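Local coordinates for protein alpha-1,4-endofucoidanase (PDB 6DLH) that hydrolyses alpha-1,4 linkages within fucoidan as an endo-acting, retaining family GH107 glycoside hydrolase with a catalytic barrel followed by Ig-like domains, at residues A[370-375]-A[410-415]; A[41-46]-A[337-342]. All coordinates share one frame; numbering follows the deposited sequence.

Contact 1 of 2, residues A[370-375]-A[410-415]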
loop_
_atom_site.group_PDB
_atom_site.type_symbol
_atom_site.label_atom_id
_atom_site.label_comp_id
_atom_site.label_asym_id
_atom_site.label_seq_id
_atom_site.Cartn_x
_atom_site.Cartn_y
_atom_site.Cartn_z
ATOM N N THR A 370 27.201 -10.995 2.110
ATOM C CA THR A 370 28.195 -10.762 1.075
ATOM C C THR A 370 27.900 -9.424 0.408
ATOM O O THR A 370 28.804 -8.637 0.157
ATOM C CB THR A 370 28.254 -11.910 0.053
ATOM O OG1 THR A 370 28.798 -13.073 0.680
ATOM C CG2 THR A 370 29.105 -11.577 -1.154
ATOM N N GLY A 371 26.621 -9.169 0.136
ATOM C CA GLY A 371 26.221 -7.995 -0.625
ATOM C C GLY A 371 26.371 -6.675 0.137
ATOM O O GLY A 371 26.684 -5.659 -0.480
ATOM N N ILE A 372 26.120 -6.671 1.459
ATOM C CA ILE A 372 25.935 -5.411 2.173
ATOM C C ILE A 372 27.018 -5.155 3.226
ATOM O O ILE A 372 27.314 -3.999 3.520
ATOM C CB ILE A 372 24.503 -5.231 2.739
ATOM C CG1 ILE A 372 24.226 -6.095 3.975
ATOM C CG2 ILE A 372 23.443 -5.426 1.668
ATOM C CD1 ILE A 372 22.884 -5.803 4.652
ATOM N N VAL A 373 27.607 -6.200 3.822
ATOM C CA VAL A 373 28.578 -5.939 4.883
ATOM C C VAL A 373 29.835 -5.323 4.265
ATOM O O VAL A 373 30.596 -6.008 3.581
ATOM C CB VAL A 373 28.891 -7.183 5.731
ATOM C CG1 VAL A 373 29.930 -6.886 6.805
ATOM C CG2 VAL A 373 27.633 -7.755 6.363
ATOM N N ASN A 374 30.017 -4.013 4.493
ATOM C CA ASN A 374 31.040 -3.218 3.830
ATOM C C ASN A 374 30.802 -3.265 2.321
ATOM O O ASN A 374 31.744 -3.210 1.530
ATOM C CB ASN A 374 32.454 -3.693 4.192
ATOM C CG ASN A 374 32.711 -3.727 5.686
ATOM O OD1 ASN A 374 32.563 -2.717 6.363
ATOM N ND2 ASN A 374 33.095 -4.878 6.210
ATOM N N GLY A 375 29.528 -3.381 1.930
ATOM C CA GLY A 375 29.167 -3.481 0.527
ATOM C C GLY A 375 28.161 -2.411 0.123
ATOM O O GLY A 375 28.287 -1.249 0.506
ATOM N N THR A 410 20.252 -11.973 13.136
ATOM C CA THR A 410 21.177 -12.484 14.137
ATOM C C THR A 410 22.609 -12.300 13.641
ATOM O O THR A 410 23.468 -11.801 14.364
ATOM C CB THR A 410 20.877 -13.948 14.487
ATOM O OG1 THR A 410 19.566 -13.999 15.041
ATOM C CG2 THR A 410 21.853 -14.545 15.477
ATOM N N TYR A 411 22.852 -12.692 12.385
ATOM C CA TYR A 411 24.169 -12.533 11.792
ATOM C C TYR A 411 24.604 -11.064 11.776
ATOM O O TYR A 411 25.705 -10.750 12.216
ATOM C CB TYR A 411 24.225 -13.157 10.396
ATOM C CG TYR A 411 25.597 -13.082 9.778
ATOM C CD1 TYR A 411 26.011 -11.935 9.115
ATOM C CD2 TYR A 411 26.499 -14.133 9.897
ATOM C CE1 TYR A 411 27.279 -11.833 8.575
ATOM C CE2 TYR A 411 27.770 -14.051 9.347
ATOM C CZ TYR A 411 28.159 -12.893 8.692
ATOM O OH TYR A 411 29.395 -12.788 8.126
ATOM N N LEU A 412 23.774 -10.167 11.228
ATOM C CA LEU A 412 24.200 -8.783 11.045
ATOM C C LEU A 412 24.423 -8.102 12.403
ATOM O O LEU A 412 25.316 -7.263 12.530
ATOM C CB LEU A 412 23.185 -8.008 10.184
ATOM C CG LEU A 412 23.015 -8.476 8.731
ATOM C CD1 LEU A 412 21.908 -7.700 8.030
ATOM C CD2 LEU A 412 24.314 -8.356 7.941
ATOM N N LYS A 413 23.607 -8.455 13.412
ATOM C CA LYS A 413 23.747 -7.900 14.751
ATOM C C LYS A 413 25.148 -8.174 15.301
ATOM O O LYS A 413 25.754 -7.296 15.912
ATOM C CB LYS A 413 22.671 -8.444 15.694
ATOM C CG LYS A 413 21.291 -7.816 15.556
ATOM C CD LYS A 413 20.266 -8.460 16.467
ATOM C CE LYS A 413 20.304 -7.924 17.879
ATOM N NZ LYS A 413 19.660 -8.849 18.845
ATOM N N GLU A 414 25.668 -9.377 15.038
ATOM C CA GLU A 414 26.966 -9.770 15.551
ATOM C C GLU A 414 28.109 -9.282 14.658
ATOM O O GLU A 414 29.151 -8.886 15.180
ATOM C CB GLU A 414 27.022 -11.282 15.777
ATOM C CG GLU A 414 28.303 -11.735 16.458
ATOM C CD GLU A 414 28.336 -13.205 16.825
ATOM O OE1 GLU A 414 27.277 -13.856 16.739
ATOM O OE2 GLU A 414 29.417 -13.699 17.210
ATOM N N PHE A 415 27.920 -9.290 13.326
ATOM C CA PHE A 415 29.064 -9.240 12.422
ATOM C C PHE A 415 29.131 -7.986 11.545
ATOM O O PHE A 415 30.173 -7.743 10.947
ATOM C CB PHE A 415 29.188 -10.538 11.616
ATOM C CG PHE A 415 29.480 -11.772 12.440
ATOM C CD1 PHE A 415 30.691 -11.921 13.105
ATOM C CD2 PHE A 415 28.545 -12.789 12.556
ATOM C CE1 PHE A 415 30.954 -13.052 13.865
ATOM C CE2 PHE A 415 28.810 -13.928 13.306
ATOM C CZ PHE A 415 30.016 -14.058 13.960
#
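Phe415, whose backbone O faces Val373 CG1 at 4.2 Å, turns its ring away from 370-375 and packs it among neighbours on its own helix. One face of this ring takes Glu414 CG, 3.7 Å above the plane and over the centre. Its rim atom Phe415 CD2 lies in turn 3.5 Å above one face of the Tyr411 ring, displaced toward the rim of that ring. Tyr411 starts out toward 370-375, and on helix 361-372 its side chain touches Val365 and Ser369. The apolar centre of the contact is Leu412, which reaches out with both methyl branches. Leu412 CD2 meets Val373 CG2 at 3.7 Å, the two side chains lying alongside but running opposite ways. Leu412 CD1 meets Ile372 CD1 at 4.0 Å, and here the side chains are nearly perpendicular. The contact joins the C-terminal end of helix 361-372, with the turn after it, to the last turn of helix 399-415; both belong to the N-terminal catalytic barrel, the first leading into strand 377-379 and the second packing over strand 46-49. The relationship of the family to GH29 alpha-L-fucosidases is consistent with this (beta/alpha)-barrel layout. Ile372 and Leu412 also both touch Leu46 at the start of strand 46-49. Val373 is where the first helix unwinds: a type II turn from Ile372 to Gly375, closed by Gly375 N to Ile372 O at 2.8 Å, reverses the chain toward the strand. Ile372 CG1 sits between its backbone N and carbonyl carbon (chi1 74°), and the extended chain beyond carries CD1 to the leucine. Leu412 also touches Thr77, a ligand of a bound calcium ion.

Contact 2 of 2, residues A[41-46]-A[337-342]; sequences WMRGAL and NVVAHF
Met42 and Arg43, in the turn that delivers the chain to the first barrel strand, 46-49, pack against Val339 and His341 on the approach to and start of strand 341-342. Strand 377-379 separates these two strands in the parallel sheet, and the contact is made by the residues leading into them, with His341 at the first position of its strand. Val339 CG1 is the methyl that both side chains touch: Met42 CG lies 3.7 Å from it and Arg43 CG 3.8 Å. Val339 CG2 is a second, looser neighbour of Arg43 CG, at 4.1 Å. The methionine leaves its backbone with CG anti to N (chi1 180°), and two kinks further along the chain bring the sulfur to the histidine. Met42 SD lies 3.8 Å from His341 CD2. The sulfur stands 47° off the ring normal, an oblique Met-aromatic contact. A type II turn from Met42 to Ala45, with Ala45 N bonded to Met42 O at 3.1 Å, sets the two side chains beside each other; Gly44 occupies its positive-phi corner. Both ring nitrogens of His341 are engaged elsewhere, ND1 with Thr291 O and NE2 with Thr379 OG1, and Tyr290 meets the ring edge to face. The guanidinium of Arg43 is similarly occupied, NH1 in a salt bridge to Glu40 and NH2 on Asn323 O, leaving its aliphatic stem for the valine. Across the contact the chemistry is thus apolar and sulfur-aromatic: packing supplies the attraction, while polar bonds to other parts of the fold fix the rotation of the imidazole and anchor the arginine head.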
loop_
_atom_site.group_PDB
_atom_site.type_symbol
_atom_site.label_atom_id
_atom_site.label_comp_id
_atom_site.label_asym_id
_atom_site.label_seq_id
_atom_site.Cartn_x
_atom_site.Cartn_y
_atom_site.Cartn_z
ATOM N N TRP A 41 23.701 6.330 2.708
ATOM C CA TRP A 41 23.081 5.542 3.762
ATOM C C TRP A 41 22.705 4.162 3.225
ATOM O O TRP A 41 22.507 3.234 4.001
ATOM C CB TRP A 41 21.850 6.269 4.313
ATOM C CG TRP A 41 20.802 6.519 3.271
ATOM C CD1 TRP A 41 20.644 7.659 2.539
ATOM C CD2 TRP A 41 19.765 5.616 2.840
ATOM N NE1 TRP A 41 19.580 7.531 1.689
ATOM C CE2 TRP A 41 19.022 6.289 1.848
ATOM C CE3 TRP A 41 19.393 4.308 3.185
ATOM C CZ2 TRP A 41 17.935 5.700 1.198
ATOM C CZ3 TRP A 41 18.318 3.726 2.544
ATOM C CH2 TRP A 41 17.599 4.415 1.567
ATOM N N MET A 42 22.599 4.066 1.894
ATOM C CA MET A 42 22.216 2.857 1.186
ATOM C C MET A 42 23.338 1.815 1.263
ATOM O O MET A 42 23.078 0.618 1.149
ATOM C CB MET A 42 21.888 3.195 -0.271
ATOM C CG MET A 42 21.477 2.019 -1.131
ATOM S SD MET A 42 19.737 2.035 -1.617
ATOM C CE MET A 42 19.466 3.785 -1.905
ATOM N N ARG A 43 24.580 2.267 1.489
ATOM C CA ARG A 43 25.708 1.361 1.654
ATOM C C ARG A 43 25.580 0.612 2.979
ATOM O O ARG A 43 25.525 1.230 4.042
ATOM C CB ARG A 43 27.044 2.099 1.510
ATOM C CG ARG A 43 27.421 2.385 0.064
ATOM C CD ARG A 43 28.654 3.249 -0.128
ATOM N NE ARG A 43 29.909 2.553 0.113
ATOM C CZ ARG A 43 30.691 2.741 1.170
ATOM N NH1 ARG A 43 30.422 3.705 2.033
ATOM N NH2 ARG A 43 31.735 1.956 1.372
ATOM N N GLY A 44 25.524 -0.727 2.891
ATOM C CA GLY A 44 25.333 -1.593 4.045
ATOM C C GLY A 44 23.862 -1.766 4.428
ATOM O O GLY A 44 23.558 -2.419 5.425
ATOM N N ALA A 45 22.956 -1.212 3.615
ATOM C CA ALA A 45 21.545 -1.086 3.966
ATOM C C ALA A 45 20.750 -2.312 3.521
ATOM O O ALA A 45 20.936 -2.815 2.415
ATOM C CB ALA A 45 20.963 0.176 3.363
ATOM N N LEU A 46 19.827 -2.741 4.394
ATOM C CA LEU A 46 18.980 -3.902 4.172
ATOM C C LEU A 46 17.528 -3.445 4.055
ATOM O O LEU A 46 16.991 -2.837 4.982
ATOM C CB LEU A 46 19.160 -4.860 5.356
ATOM C CG LEU A 46 18.217 -6.064 5.392
ATOM C CD1 LEU A 46 18.437 -6.956 4.172
ATOM C CD2 LEU A 46 18.434 -6.867 6.665
ATOM N N ASN A 337 30.195 8.055 -7.105
ATOM C CA ASN A 337 29.576 7.912 -5.795
ATOM C C ASN A 337 28.245 7.169 -5.893
ATOM O O ASN A 337 27.609 6.937 -4.870
ATOM C CB ASN A 337 29.409 9.244 -5.059
ATOM C CG ASN A 337 30.730 9.911 -4.750
ATOM O OD1 ASN A 337 30.931 11.072 -5.106
ATOM N ND2 ASN A 337 31.631 9.188 -4.105
ATOM N N VAL A 338 27.842 6.800 -7.115
ATOM C CA VAL A 338 26.640 6.006 -7.330
ATOM C C VAL A 338 26.772 4.684 -6.560
ATOM O O VAL A 338 27.799 4.016 -6.614
ATOM C CB VAL A 338 26.377 5.811 -8.836
ATOM C CG1 VAL A 338 25.214 4.872 -9.112
ATOM C CG2 VAL A 338 26.162 7.144 -9.538
ATOM N N VAL A 339 25.735 4.344 -5.793
ATOM C CA VAL A 339 25.801 3.231 -4.861
ATOM C C VAL A 339 25.322 1.946 -5.542
ATOM O O VAL A 339 24.331 1.939 -6.270
ATOM C CB VAL A 339 25.003 3.550 -3.580
ATOM C CG1 VAL A 339 24.797 2.318 -2.701
ATOM C CG2 VAL A 339 25.666 4.678 -2.790
ATOM N N ALA A 340 26.054 0.855 -5.306
ATOM C CA ALA A 340 25.665 -0.440 -5.833
ATOM C C ALA A 340 24.476 -0.954 -5.026
ATOM O O ALA A 340 24.543 -1.021 -3.803
ATOM C CB ALA A 340 26.837 -1.386 -5.773
ATOM N N HIS A 341 23.389 -1.304 -5.723
ATOM C CA HIS A 341 22.189 -1.770 -5.051
ATOM C C HIS A 341 21.534 -2.887 -5.861
ATOM O O HIS A 341 21.555 -2.868 -7.088
ATOM C CB HIS A 341 21.242 -0.590 -4.778
ATOM C CG HIS A 341 19.817 -0.984 -4.582
ATOM N ND1 HIS A 341 18.946 -1.163 -5.644
ATOM C CD2 HIS A 341 19.109 -1.238 -3.463
ATOM C CE1 HIS A 341 17.760 -1.506 -5.184
ATOM N NE2 HIS A 341 17.831 -1.548 -3.848
ATOM N N PHE A 342 20.927 -3.842 -5.150
ATOM C CA PHE A 342 20.382 -5.049 -5.752
ATOM C C PHE A 342 18.905 -5.150 -5.371
ATOM O O PHE A 342 18.557 -4.842 -4.230
ATOM C CB PHE A 342 21.231 -6.246 -5.298
ATOM C CG PHE A 342 20.941 -7.588 -5.931
ATOM C CD1 PHE A 342 20.436 -7.691 -7.219
ATOM C CD2 PHE A 342 21.226 -8.761 -5.248
ATOM C CE1 PHE A 342 20.191 -8.933 -7.795
ATOM C CE2 PHE A 342 20.995 -10.002 -5.824
ATOM C CZ PHE A 342 20.486 -10.087 -7.100
#

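How the contacts relate
Contacts 1 and 2 are neighbours at one end of the catalytic barrel, their centres 13 Å apart, and they touch directly. Ile372 CD1 lies 3.5 Å from Gly44 O, and Leu412 CD1 lies 3.8 Å from Leu46 CD2. Gly375 O also packs on Arg43 CB at 3.7 Å, so the turns at 42-45 and 372-375 abut. The calcium ion held by Thr77 and Asp79 is about 6 Å from the side chain of Leu412 in contact 1. Its site reaches 41-46 through Leu46 N, which bonds Asp79 OD2; the Met42 side chain is about 8 Å from that of Asp79. In barrels of this kind the active site lies at the other strand ends, so both contacts probably belong to the floor.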